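Local coordinates for protein peroxisomal acyl-CoA oxidase 1A (PDB 2FON) that probably oxidises acyl-CoA to trans-2-enoyl-CoA with its FAD cofactor, an early step of peroxisomal fatty-acid beta-oxidation, at residues D409-C414 with S427-L432; L75-L80 with I244-G249; S579-H584 with A610-L615; Y302-I307 with G398-T403; M40-A45 with H49-T54. All coordinates share one frame; numbering follows the deposited sequence.

Interaction 1. Residues D409-C414 with S427-L432; sequences DGIEEC and SGLPEL
Ser427 OG, just ahead of Leu429, the residue that meets Ile411 and Cys414 across this contact, has three partners: the carbonyls of Gly422 and Leu424, which must share its one proton, and Leu429 N, which gives it a weak bond of 3.3 Å. Gly428 follows in the N-cap position with a positive phi of 96°, where a CB would run into the carbonyl O of Ser427. The helix then starts, and Leu429 and Leu432 face helix 389-417.

The touching itself is apolar. With CG2 anti to the backbone N, Ile411 sets this methyl between the two leucines: 4.4 Å from Leu429 CD2 and 4.3 Å from Leu432 CG. The other branch of Ile411 runs to Leu432, with CD1 4.1 Å from the carbonyl O of that residue. One turn further on, Cys414 presents CB to Leu429 CD2 at 4.3 Å, while Leu429 CD1 sits 4.1 Å from Cys414 O. Leu429 thus divides its two methyls between the side chain and the backbone of Cys414.

Helix 297-328 closes the same patch through Ala318 and Ala322. On another side of helix 389-417, Glu413 makes a salt bridge to Arg352, an FAD-binding residue, and so probably steadies it from the second shell. Pro430 packs on Phe248 of the second subunit. This is helix-helix packing within the all-helical C-alpha1 domain of the acyl-CoA oxidase fold, and the connection between the two helices carries the FAD-binding Gly420.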
# COMPACT_ATOMS: atom_id res chain seq x y z
N ASP B 409 3.50 0.75 5.45
CA ASP B 409 3.40 1.98 4.72
C ASP B 409 4.69 2.42 4.07
O ASP B 409 4.65 2.95 2.99
CB ASP B 409 3.02 3.06 5.68
CG ASP B 409 1.55 3.10 6.00
OD1 ASP B 409 0.71 2.25 5.54
OD2 ASP B 409 1.25 4.03 6.77
N GLY B 410 5.82 2.22 4.75
CA GLY B 410 7.13 2.55 4.22
C GLY B 410 7.62 1.79 2.99
O GLY B 410 8.41 2.33 2.15
N ILE B 411 7.21 0.54 2.86
CA ILE B 411 7.65 -0.25 1.73
C ILE B 411 6.82 0.22 0.50
O ILE B 411 7.41 0.45 -0.56
CB ILE B 411 7.50 -1.78 2.01
CG1 ILE B 411 8.37 -2.21 3.16
CG2 ILE B 411 7.79 -2.64 0.77
CD1 ILE B 411 7.91 -3.54 3.72
N GLU B 412 5.51 0.43 0.62
CA GLU B 412 4.76 1.04 -0.51
C GLU B 412 5.28 2.39 -0.96
O GLU B 412 5.25 2.72 -2.17
CB GLU B 412 3.27 1.17 -0.22
CG GLU B 412 2.40 1.59 -1.47
CD GLU B 412 2.79 1.00 -2.89
OE1 GLU B 412 3.39 -0.12 -3.01
OE2 GLU B 412 2.49 1.70 -3.91
N GLU B 413 5.73 3.18 0.02
CA GLU B 413 6.32 4.44 -0.27
C GLU B 413 7.64 4.26 -1.03
O GLU B 413 7.96 5.01 -1.94
CB GLU B 413 6.54 5.19 1.00
CG GLU B 413 6.93 6.67 0.76
CD GLU B 413 5.84 7.42 0.01
OE1 GLU B 413 4.65 7.12 0.31
OE2 GLU B 413 6.14 8.29 -0.86
N CYS B 414 8.43 3.27 -0.65
CA CYS B 414 9.69 3.09 -1.32
C CYS B 414 9.43 2.65 -2.78
O CYS B 414 10.15 3.06 -3.72
CB CYS B 414 10.58 2.09 -0.57
SG CYS B 414 11.35 2.70 0.99
N SER B 427 12.07 -5.51 -9.51
CA SER B 427 12.58 -4.43 -8.66
C SER B 427 12.71 -4.89 -7.23
O SER B 427 13.47 -4.29 -6.48
CB SER B 427 11.64 -3.25 -8.67
OG SER B 427 10.47 -3.57 -7.99
N GLY B 428 11.95 -5.91 -6.84
CA GLY B 428 12.02 -6.44 -5.50
C GLY B 428 10.98 -5.88 -4.57
O GLY B 428 10.57 -6.53 -3.61
N LEU B 429 10.47 -4.70 -4.85
CA LEU B 429 9.53 -4.11 -3.92
C LEU B 429 8.15 -4.72 -3.91
O LEU B 429 7.53 -4.81 -2.87
CB LEU B 429 9.48 -2.63 -4.13
CG LEU B 429 10.88 -2.08 -3.80
CD1 LEU B 429 11.19 -0.81 -4.61
CD2 LEU B 429 10.85 -1.78 -2.34
N PRO B 430 7.62 -5.07 -5.06
CA PRO B 430 6.29 -5.70 -5.00
C PRO B 430 6.23 -6.95 -4.06
O PRO B 430 5.38 -7.00 -3.15
CB PRO B 430 5.99 -6.06 -6.46
CG PRO B 430 6.77 -5.13 -7.26
CD PRO B 430 8.08 -4.88 -6.45
N GLU B 431 7.10 -7.93 -4.26
CA GLU B 431 7.12 -9.05 -3.33
C GLU B 431 7.33 -8.69 -1.88
O GLU B 431 6.70 -9.30 -0.96
CB GLU B 431 8.24 -10.04 -3.62
CG GLU B 431 7.58 -11.36 -3.75
CD GLU B 431 8.50 -12.50 -3.69
OE1 GLU B 431 7.99 -13.61 -3.42
OE2 GLU B 431 9.70 -12.32 -3.94
N LEU B 432 8.27 -7.78 -1.67
CA LEU B 432 8.62 -7.43 -0.34
C LEU B 432 7.41 -6.83 0.40
O LEU B 432 7.36 -6.96 1.62
CB LEU B 432 9.78 -6.48 -0.33
CG LEU B 432 10.33 -6.10 1.04
CD1 LEU B 432 10.88 -7.34 1.64
CD2 LEU B 432 11.44 -5.04 0.91

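Interaction 2. Residues L75-L80 with I244-G249; sequences LPRKEL and IGMKFG
Two bent side chains bring Arg77 and Lys247 together. Arg77 has CG anti to the backbone N (chi1 -170°) and turns at chi2 (104°), which sends the guanidinium out to the loop 244-249. Lys247 places CG anti to its carbonyl carbon, and its bends at chi2 and chi3 carry NZ to the arginine, the two side chains crossing at about a right angle. Arg77 NH2 and Lys247 NZ end up 3.4 Å apart, two donors with like charge.

Acceptors around them probably make this tolerable. Arg77 NH1 forms salt bridges with Asp243 and with Asp655 of the second subunit, and Arg77 NE bonds to Asn254 O; Lys247 NZ hydrogen-bonds to Met256 O and, weakly, to Tyr253 O. Arg77 NH1 also lies 3.5 Å from Gly245 O. The contact joins the first turn of helix 77-97, in the N-terminal helical region, to the loop that leaves strand 239-243 of the middle beta domain, and it does so at the subunit interface.

Lower on the arginine, the aliphatic stem is used: Arg77 CD packs 4.2 Å from Met246 CG. A leucine in place of Arg77 would probably leave Asp243 and Asp655 of the second subunit without their positive mate and Asn254 O without its donor. Pro76 stands at the N-cap, its carbonyl O taking Leu80 N at 2.9 Å. Met246 and Phe248 pass backbone hydrogen bonds to the second subunit, and the side chain of Lys247 lies near the bound FAD.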
# COMPACT_ATOMS: atom_id res chain seq x y z
N LEU B 75 6.66 -19.13 -11.41
CA LEU B 75 6.26 -20.53 -11.29
C LEU B 75 4.75 -20.67 -11.01
O LEU B 75 4.19 -19.91 -10.23
CB LEU B 75 7.10 -21.26 -10.22
CG LEU B 75 8.61 -21.44 -10.54
CD1 LEU B 75 9.40 -21.91 -9.32
CD2 LEU B 75 8.89 -22.34 -11.72
N PRO B 76 4.08 -21.63 -11.67
CA PRO B 76 2.70 -21.86 -11.21
C PRO B 76 2.76 -22.41 -9.81
O PRO B 76 3.75 -23.04 -9.44
CB PRO B 76 2.17 -22.94 -12.18
CG PRO B 76 3.15 -23.07 -13.28
CD PRO B 76 4.48 -22.52 -12.78
N ARG B 77 1.72 -22.19 -9.03
CA ARG B 77 1.66 -22.60 -7.64
C ARG B 77 2.23 -24.01 -7.36
O ARG B 77 3.14 -24.16 -6.51
CB ARG B 77 0.22 -22.46 -7.12
CG ARG B 77 0.06 -22.63 -5.63
CD ARG B 77 -0.13 -21.31 -4.92
NE ARG B 77 0.12 -21.54 -3.52
CZ ARG B 77 -0.82 -21.74 -2.62
NH1 ARG B 77 -2.10 -21.71 -3.00
NH2 ARG B 77 -0.46 -21.99 -1.34
N LYS B 78 1.72 -25.03 -8.07
CA LYS B 78 2.31 -26.40 -7.94
C LYS B 78 3.86 -26.47 -8.03
O LYS B 78 4.47 -26.97 -7.10
CB LYS B 78 1.59 -27.51 -8.86
N GLU B 79 4.50 -25.94 -9.08
CA GLU B 79 5.99 -26.00 -9.12
C GLU B 79 6.66 -25.08 -8.10
O GLU B 79 7.70 -25.38 -7.57
CB GLU B 79 6.59 -25.71 -10.50
CG GLU B 79 6.38 -26.81 -11.55
CD GLU B 79 5.03 -26.65 -12.30
OE1 GLU B 79 4.00 -26.26 -11.67
OE2 GLU B 79 5.00 -26.92 -13.54
N LEU B 80 6.04 -23.94 -7.84
CA LEU B 80 6.49 -23.06 -6.80
C LEU B 80 6.58 -23.89 -5.56
O LEU B 80 7.62 -23.93 -4.93
CB LEU B 80 5.47 -21.95 -6.57
CG LEU B 80 5.78 -20.94 -5.49
CD1 LEU B 80 6.97 -20.06 -5.87
CD2 LEU B 80 4.59 -20.10 -5.27
N ILE B 244 -5.89 -22.96 1.29
CA ILE B 244 -6.97 -21.98 1.24
C ILE B 244 -7.05 -21.19 -0.04
O ILE B 244 -8.13 -20.67 -0.33
CB ILE B 244 -6.97 -20.93 2.40
CG1 ILE B 244 -5.77 -20.03 2.37
CG2 ILE B 244 -7.00 -21.58 3.72
CD1 ILE B 244 -5.72 -19.12 3.58
N GLY B 245 -5.94 -21.08 -0.80
CA GLY B 245 -5.95 -20.27 -2.00
C GLY B 245 -4.80 -19.32 -2.24
O GLY B 245 -3.92 -19.17 -1.45
N MET B 246 -4.79 -18.66 -3.38
CA MET B 246 -3.72 -17.78 -3.62
C MET B 246 -3.89 -16.58 -2.72
O MET B 246 -5.02 -16.15 -2.41
CB MET B 246 -3.68 -17.37 -5.06
CG MET B 246 -3.12 -18.46 -5.91
SD MET B 246 -2.34 -17.75 -7.41
CE MET B 246 -0.88 -16.90 -6.79
N LYS B 247 -2.74 -16.07 -2.32
CA LYS B 247 -2.65 -14.81 -1.69
C LYS B 247 -1.95 -13.77 -2.57
O LYS B 247 -1.32 -14.07 -3.61
CB LYS B 247 -1.88 -14.94 -0.38
CG LYS B 247 -2.29 -16.08 0.55
CD LYS B 247 -1.70 -17.39 0.17
CE LYS B 247 -1.16 -18.11 1.36
NZ LYS B 247 -0.77 -19.53 1.00
N PHE B 248 -2.03 -12.56 -2.06
CA PHE B 248 -1.53 -11.36 -2.62
C PHE B 248 -0.13 -11.53 -3.10
O PHE B 248 0.71 -12.01 -2.34
CB PHE B 248 -1.57 -10.32 -1.50
CG PHE B 248 -1.35 -8.89 -1.95
CD1 PHE B 248 -1.13 -7.91 -1.00
CD2 PHE B 248 -1.39 -8.53 -3.29
CE1 PHE B 248 -0.94 -6.60 -1.37
CE2 PHE B 248 -1.20 -7.21 -3.68
CZ PHE B 248 -0.96 -6.25 -2.72
N GLY B 249 0.13 -11.09 -4.33
CA GLY B 249 1.47 -11.07 -4.89
C GLY B 249 1.91 -12.34 -5.60
O GLY B 249 1.42 -13.45 -5.33

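Interaction 3. Residues S579-H584 with A610-L615; sequences SLFILH and ALYSQL
Helices 567-585 and 598-615 belong to the C-terminal helical region that acyl-CoA oxidases have beyond the acyl-CoA dehydrogenase core, and here they meet through two pairs, Phe581 with Tyr612 and Leu580 with Leu611. The backbones stand well apart, with 9.6 Å between Leu580 CA and Leu611 CA, so long side chains have to bridge the space.

Tyr612 makes the closer of the two contacts. With CG anti to the carbonyl carbon (chi1 -68°), its ring stretches toward the first helix and puts the hydroxyl at the rim of the Phe581 ring, close to the ring plane, Tyr612 OH to Phe581 CD2 3.8 Å. The phenol oxygen therefore touches an edge and does not lie over the face. Its polar partner is Asn351, whose OD1 is hydrogen-bonded to it, which fixes the oxygen beside the phenylalanine. The leucines meet by single methyls, Leu580 CD1 to Leu611 CD1 at 4.4 Å.

One turn on from Leu580, His584 hydrogen-bonds to Glu540 of the second subunit. Helix 347-380 lies against the Phe581-Tyr612 pair: Phe581 rests on Asn351 and Pro355, and Tyr612 on Gln350. Helix 499-521 packs on Ser579 and Ile582 through Phe506.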
# COMPACT_ATOMS: atom_id res chain seq x y z
N SER B 579 12.40 11.92 14.82
CA SER B 579 11.52 12.51 15.78
C SER B 579 10.98 13.82 15.26
O SER B 579 9.86 14.22 15.58
CB SER B 579 12.25 12.68 17.10
OG SER B 579 13.54 13.17 16.85
N LEU B 580 11.75 14.49 14.42
CA LEU B 580 11.22 15.71 13.84
C LEU B 580 10.33 15.44 12.66
O LEU B 580 9.45 16.23 12.35
CB LEU B 580 12.33 16.69 13.50
CG LEU B 580 13.09 17.06 14.78
CD1 LEU B 580 14.20 17.98 14.48
CD2 LEU B 580 12.17 17.65 15.87
N PHE B 581 10.51 14.30 12.00
CA PHE B 581 9.57 13.98 10.91
C PHE B 581 8.24 13.75 11.54
O PHE B 581 7.22 14.19 11.02
CB PHE B 581 9.93 12.72 10.12
CG PHE B 581 8.88 12.34 9.12
CD1 PHE B 581 7.94 11.36 9.42
CD2 PHE B 581 8.81 12.98 7.89
CE1 PHE B 581 6.92 11.01 8.46
CE2 PHE B 581 7.84 12.62 6.92
CZ PHE B 581 6.90 11.64 7.21
N ILE B 582 8.27 13.03 12.65
CA ILE B 582 7.07 12.64 13.31
C ILE B 582 6.42 13.94 13.84
O ILE B 582 5.19 14.15 13.69
CB ILE B 582 7.37 11.62 14.43
CG1 ILE B 582 7.91 10.29 13.88
CG2 ILE B 582 6.13 11.34 15.23
CD1 ILE B 582 6.92 9.47 12.88
N LEU B 583 7.24 14.81 14.44
CA LEU B 583 6.70 16.01 15.04
C LEU B 583 5.95 16.84 14.00
O LEU B 583 4.90 17.39 14.30
CB LEU B 583 7.77 16.83 15.74
CG LEU B 583 7.31 18.13 16.41
CD1 LEU B 583 8.12 18.45 17.66
CD2 LEU B 583 7.32 19.33 15.42
N HIS B 584 6.47 16.91 12.77
CA HIS B 584 5.79 17.68 11.70
C HIS B 584 4.51 16.97 11.21
O HIS B 584 3.51 17.62 10.95
CB HIS B 584 6.76 17.93 10.53
CG HIS B 584 6.18 18.72 9.40
ND1 HIS B 584 6.19 20.10 9.38
CD2 HIS B 584 5.58 18.32 8.25
CE1 HIS B 584 5.62 20.53 8.26
NE2 HIS B 584 5.25 19.47 7.55
N ALA B 610 17.49 21.06 7.30
CA ALA B 610 18.93 21.00 7.57
C ALA B 610 19.41 19.54 7.68
O ALA B 610 20.42 19.17 7.07
CB ALA B 610 19.27 21.78 8.85
N LEU B 611 18.66 18.72 8.41
CA LEU B 611 19.10 17.36 8.66
C LEU B 611 19.14 16.53 7.37
O LEU B 611 20.09 15.78 7.14
CB LEU B 611 18.26 16.69 9.74
CG LEU B 611 18.51 17.18 11.17
CD1 LEU B 611 17.57 16.45 12.11
CD2 LEU B 611 19.96 17.02 11.64
N TYR B 612 18.11 16.68 6.53
CA TYR B 612 18.11 16.07 5.22
C TYR B 612 19.41 16.43 4.47
O TYR B 612 20.08 15.56 3.93
CB TYR B 612 16.85 16.49 4.43
CG TYR B 612 15.50 15.98 4.90
CD1 TYR B 612 14.36 16.70 4.60
CD2 TYR B 612 15.35 14.80 5.61
CE1 TYR B 612 13.08 16.28 5.00
CE2 TYR B 612 14.07 14.36 6.03
CZ TYR B 612 12.94 15.13 5.71
OH TYR B 612 11.64 14.75 6.07
N SER B 613 19.77 17.70 4.44
CA SER B 613 20.98 18.13 3.72
C SER B 613 22.26 17.49 4.22
O SER B 613 23.16 17.24 3.44
CB SER B 613 21.16 19.64 3.77
OG SER B 613 20.18 20.26 2.98
N GLN B 614 22.35 17.23 5.53
CA GLN B 614 23.52 16.55 6.05
C GLN B 614 23.43 15.04 5.84
O GLN B 614 24.41 14.42 5.48
CB GLN B 614 23.85 16.91 7.51
CG GLN B 614 22.75 17.64 8.29
CD GLN B 614 23.30 18.39 9.54
OE1 GLN B 614 23.88 17.78 10.48
NE2 GLN B 614 23.08 19.70 9.56
N LEU B 615 22.26 14.44 6.02
CA LEU B 615 22.15 13.03 5.73
C LEU B 615 22.62 12.77 4.31
O LEU B 615 23.51 11.96 4.13
CB LEU B 615 20.74 12.47 5.95
CG LEU B 615 20.72 10.93 6.03
CD1 LEU B 615 21.43 10.42 7.25
CD2 LEU B 615 19.35 10.40 6.12

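Interaction 4. Residues Y302-I307 with G398-T403; sequences YVRQSI and GLKSLT
Along 398-403 the residue that meets Arg304 and Ile307 is Lys400, and Leu399 just before it supplies a doubly bonded carbonyl. Leu399 O accepts Thr403 N at 3.0 Å and Thr403 OG1 at 2.9 Å, the two donors approaching from opposite faces of the carbonyl plane. The Leu399 side chain turns elsewhere, to Val366 and to helix 535-558.

Lys400 comes next. The helices run close here, with Arg304 CA and Lys400 CA 6.1 Å apart, and the lysine meets helix 297-328 with its CG. Holding CG anti to the backbone N (chi1 -172°) sets that carbon 3.8 Å from Ile307 CG2; Arg304 CD flanks the same Lys400 CG at 4.2 Å. A bend at chi2 (-76°) then leads the amino group away from helix 297-328, to hydrogen bonds of Lys400 NZ with Gly444 O, Ala439 O and Asn446 OD1. The contact belongs to the helix bundle of the C-alpha1 domain, and it stands beside the segment carrying the FAD-binding Thr441 and Glu443, the predicted proton acceptor. The Ile307 side chain lies about 4 Å from that of Glu443.

Ser401 OG, on another side of the helix, hydrogen-bonds to Asn446 O. One turn on from Leu399, Thr403 directs CB toward helix 297-328, while its hydroxyl stays engaged with its own helix, and Phe363 of helix 347-380 packs against the Thr403 side chain.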
# COMPACT_ATOMS: atom_id res chain seq x y z
N TYR B 302 8.84 -12.13 23.86
CA TYR B 302 9.77 -12.74 22.93
C TYR B 302 9.23 -12.62 21.51
O TYR B 302 9.92 -12.14 20.61
CB TYR B 302 10.02 -14.21 23.29
CG TYR B 302 11.05 -14.88 22.40
CD1 TYR B 302 12.39 -14.98 22.79
CD2 TYR B 302 10.68 -15.40 21.15
CE1 TYR B 302 13.35 -15.59 21.96
CE2 TYR B 302 11.61 -15.99 20.31
CZ TYR B 302 12.94 -16.09 20.71
OH TYR B 302 13.84 -16.71 19.84
N VAL B 303 8.00 -13.07 21.32
CA VAL B 303 7.45 -13.04 19.99
C VAL B 303 7.33 -11.61 19.48
O VAL B 303 7.85 -11.29 18.40
CB VAL B 303 6.10 -13.73 19.91
CG1 VAL B 303 5.66 -13.77 18.44
CG2 VAL B 303 6.17 -15.14 20.49
N ARG B 304 6.67 -10.74 20.23
CA ARG B 304 6.56 -9.36 19.79
C ARG B 304 7.95 -8.81 19.42
O ARG B 304 8.12 -8.17 18.38
CB ARG B 304 5.90 -8.49 20.85
CG ARG B 304 4.58 -8.96 21.39
CD ARG B 304 3.50 -8.89 20.37
NE ARG B 304 2.15 -9.11 20.90
CZ ARG B 304 1.69 -8.66 22.08
NH1 ARG B 304 2.48 -7.92 22.88
NH2 ARG B 304 0.42 -8.92 22.43
N GLN B 305 8.95 -9.04 20.28
CA GLN B 305 10.30 -8.54 20.03
C GLN B 305 10.72 -8.98 18.64
O GLN B 305 11.14 -8.18 17.81
CB GLN B 305 11.28 -9.10 21.08
CG GLN B 305 12.73 -8.60 20.95
CD GLN B 305 13.53 -9.37 19.90
OE1 GLN B 305 13.37 -10.59 19.74
NE2 GLN B 305 14.41 -8.65 19.17
N SER B 306 10.58 -10.27 18.40
CA SER B 306 10.96 -10.89 17.16
C SER B 306 10.27 -10.23 15.98
O SER B 306 10.89 -9.99 14.94
CB SER B 306 10.63 -12.37 17.24
OG SER B 306 10.66 -12.94 15.97
N ILE B 307 8.99 -9.92 16.13
CA ILE B 307 8.26 -9.22 15.07
C ILE B 307 8.76 -7.77 14.85
O ILE B 307 8.83 -7.28 13.72
CB ILE B 307 6.73 -9.28 15.32
CG1 ILE B 307 6.22 -10.68 14.98
CG2 ILE B 307 6.01 -8.27 14.45
CD1 ILE B 307 4.92 -11.15 15.76
N GLY B 398 1.95 -2.11 21.65
CA GLY B 398 2.03 -0.80 21.04
C GLY B 398 3.16 -0.73 20.07
O GLY B 398 2.98 -0.21 18.96
N LEU B 399 4.30 -1.26 20.47
CA LEU B 399 5.44 -1.27 19.57
C LEU B 399 5.28 -2.17 18.34
O LEU B 399 5.74 -1.79 17.21
CB LEU B 399 6.69 -1.63 20.34
CG LEU B 399 7.15 -0.46 21.21
CD1 LEU B 399 8.45 -0.75 21.84
CD2 LEU B 399 7.28 0.80 20.40
N LYS B 400 4.67 -3.34 18.52
CA LYS B 400 4.42 -4.22 17.36
C LYS B 400 3.54 -3.48 16.38
O LYS B 400 3.83 -3.42 15.18
CB LYS B 400 3.71 -5.51 17.82
CG LYS B 400 3.52 -6.64 16.82
CD LYS B 400 2.40 -6.30 15.85
CE LYS B 400 1.72 -7.54 15.22
NZ LYS B 400 0.56 -7.10 14.31
N SER B 401 2.45 -2.92 16.88
CA SER B 401 1.51 -2.16 16.04
C SER B 401 2.17 -1.00 15.31
O SER B 401 2.06 -0.84 14.12
CB SER B 401 0.42 -1.59 16.92
OG SER B 401 -0.60 -1.09 16.11
N LEU B 402 2.87 -0.17 16.09
CA LEU B 402 3.46 1.02 15.55
C LEU B 402 4.36 0.63 14.41
O LEU B 402 4.21 1.18 13.28
CB LEU B 402 4.29 1.71 16.57
CG LEU B 402 4.53 3.09 16.02
CD1 LEU B 402 3.21 3.85 16.06
CD2 LEU B 402 5.59 3.77 16.80
N THR B 403 5.27 -0.31 14.69
CA THR B 403 6.33 -0.58 13.73
C THR B 403 5.84 -1.34 12.53
O THR B 403 6.31 -1.08 11.41
CB THR B 403 7.53 -1.31 14.31
OG1 THR B 403 7.09 -2.56 14.80
CG2 THR B 403 8.24 -0.50 15.45

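Interaction 5. Residues M40-A45 with H49-T54; sequences MKIVWA and HDFELT
Phe51 lays its ring beside the stem of Lys41 and its CB against Ala45. The outer part of the ring does the first job: Phe51 CE1 is 3.8 Å from Lys41 CB and 4.1 Å from Lys41 CD, and the aliphatic chain crosses the ring obliquely there. Nearer the backbone, Phe51 CB meets Ala45 CB at 3.6 Å, and the alanine methyl sits at the ring edge close to its plane. Keeping CG anti to the backbone N (chi1 176°) is what swings the ring back along helix 37-45. Ile42 fills in beside it, Ile42 CG1 to Phe51 CB 4.3 Å.

Segments 40-45 and 49-54 cross at 95°, their axes 8.4 Å apart, and only a two-residue link joins the helices: a compact orthogonal helix pair at the start of the N-terminal helical domain. The small Ala45 probably allows the close approach; Ala45 CA is 5.0 Å from Phe51 CA. Replacing Phe51 by an alanine is likely to open a gap beside Lys41 CB and CD, leaving that stem without its aromatic neighbour.

At the corner, Asp50 CB lies near Ala45 O, and Ser47 OG hydrogen-bonds to Asp50 N, as an N-capping serine does. Beyond the ring, Lys41 NZ reaches Asn627 with a hydrogen bond, and the side chain of Phe51 also touches Asn627. Trp44, on another side of helix 37-45, makes a cation-pi contact with Arg364.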
# COMPACT_ATOMS: atom_id res chain seq x y z
N MET B 40 29.55 0.79 11.33
CA MET B 40 28.10 0.86 11.20
C MET B 40 27.46 -0.51 10.99
O MET B 40 26.45 -0.83 11.62
CB MET B 40 27.65 1.81 10.13
CG MET B 40 26.17 2.18 10.33
SD MET B 40 25.88 3.33 11.68
CE MET B 40 26.52 4.82 10.98
N LYS B 41 28.10 -1.31 10.16
CA LYS B 41 27.73 -2.65 10.01
C LYS B 41 27.54 -3.25 11.39
O LYS B 41 26.46 -3.83 11.68
CB LYS B 41 28.76 -3.39 9.20
CG LYS B 41 29.03 -2.80 7.80
CD LYS B 41 29.32 -3.89 6.79
CE LYS B 41 29.47 -3.39 5.35
NZ LYS B 41 30.04 -4.48 4.50
N ILE B 42 28.54 -3.12 12.27
CA ILE B 42 28.45 -3.74 13.60
C ILE B 42 27.28 -3.13 14.36
O ILE B 42 26.54 -3.84 15.01
CB ILE B 42 29.82 -3.71 14.42
CG1 ILE B 42 30.73 -4.84 13.99
CG2 ILE B 42 29.63 -3.98 15.88
CD1 ILE B 42 32.08 -4.39 13.38
N VAL B 43 27.06 -1.84 14.27
CA VAL B 43 25.92 -1.30 15.01
C VAL B 43 24.57 -1.91 14.56
O VAL B 43 23.74 -2.32 15.37
CB VAL B 43 25.81 0.21 14.94
CG1 VAL B 43 24.61 0.69 15.78
CG2 VAL B 43 27.10 0.83 15.43
N TRP B 44 24.38 -1.99 13.25
CA TRP B 44 23.18 -2.57 12.72
C TRP B 44 23.05 -3.99 13.17
O TRP B 44 21.99 -4.40 13.67
CB TRP B 44 23.19 -2.52 11.20
CG TRP B 44 21.94 -3.05 10.70
CD1 TRP B 44 21.71 -4.32 10.22
CD2 TRP B 44 20.70 -2.38 10.72
NE1 TRP B 44 20.39 -4.46 9.91
CE2 TRP B 44 19.74 -3.28 10.19
CE3 TRP B 44 20.30 -1.10 11.10
CZ2 TRP B 44 18.39 -2.93 10.03
CZ3 TRP B 44 18.95 -0.75 10.95
CH2 TRP B 44 18.01 -1.68 10.42
N ALA B 45 24.11 -4.77 13.01
CA ALA B 45 24.01 -6.16 13.40
C ALA B 45 23.68 -6.33 14.89
O ALA B 45 23.02 -7.34 15.23
CB ALA B 45 25.20 -6.93 13.04
N HIS B 49 29.70 -10.53 17.55
CA HIS B 49 29.22 -11.86 17.44
C HIS B 49 28.11 -11.88 16.38
O HIS B 49 28.20 -12.64 15.42
CB HIS B 49 28.73 -12.36 18.79
CG HIS B 49 28.40 -13.82 18.78
ND1 HIS B 49 27.10 -14.29 18.69
CD2 HIS B 49 29.19 -14.92 18.80
CE1 HIS B 49 27.10 -15.61 18.69
NE2 HIS B 49 28.36 -16.01 18.74
N ASP B 50 27.12 -11.00 16.50
CA ASP B 50 25.96 -11.03 15.61
C ASP B 50 26.37 -10.85 14.16
O ASP B 50 25.93 -11.58 13.25
CB ASP B 50 24.95 -9.93 15.97
CG ASP B 50 24.21 -10.19 17.30
OD1 ASP B 50 24.20 -9.26 18.15
OD2 ASP B 50 23.61 -11.30 17.50
N PHE B 51 27.22 -9.86 13.96
CA PHE B 51 27.68 -9.53 12.63
C PHE B 51 28.47 -10.66 11.98
O PHE B 51 28.21 -10.99 10.82
CB PHE B 51 28.54 -8.28 12.66
CG PHE B 51 29.11 -7.95 11.33
CD1 PHE B 51 28.28 -7.47 10.34
CD2 PHE B 51 30.48 -8.18 11.08
CE1 PHE B 51 28.80 -7.19 9.11
CE2 PHE B 51 31.03 -7.92 9.84
CZ PHE B 51 30.21 -7.42 8.85
N GLU B 52 29.43 -11.23 12.72
CA GLU B 52 30.17 -12.38 12.28
C GLU B 52 29.24 -13.50 11.78
O GLU B 52 29.51 -14.16 10.78
CB GLU B 52 31.03 -12.91 13.44
CG GLU B 52 32.24 -13.76 13.04
CD GLU B 52 31.92 -15.20 12.56
OE1 GLU B 52 30.85 -15.80 12.92
OE2 GLU B 52 32.77 -15.76 11.83
N LEU B 53 28.14 -13.70 12.50
CA LEU B 53 27.21 -14.79 12.25
C LEU B 53 26.29 -14.43 11.09
O LEU B 53 26.06 -15.24 10.19
CB LEU B 53 26.39 -15.06 13.50
CG LEU B 53 25.46 -16.27 13.58
CD1 LEU B 53 25.50 -16.85 14.99
CD2 LEU B 53 23.98 -15.93 13.17
N THR B 54 25.76 -13.21 11.11
CA THR B 54 25.00 -12.79 9.96
C THR B 54 25.89 -12.89 8.72
O THR B 54 25.49 -13.50 7.71
CB THR B 54 24.45 -11.37 10.11
OG1 THR B 54 23.67 -11.31 11.31
CG2 THR B 54 23.55 -11.02 8.94

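From the N terminus, interaction 5 comes first, closing a very short turn between helices 37-45 and 48-62. Interaction 2 closes the longest loop, over 160 residues, and ties the N-terminal helices to the middle beta domain. Interaction 4 then spans about 90 residues within the C-alpha1 region, and interaction 1, on the same helix 389-417, closes a 12-residue connection. Interaction 3 comes last, closing 25 mostly helical residues in the C-terminal region. All five lie in series along the chain; none nests in or crosses another. Helix 347-380 runs beside interactions 1, 3, 4 and 5, while interactions 1 and 2, with nearest atoms about 6 Å apart, both reach the second subunit.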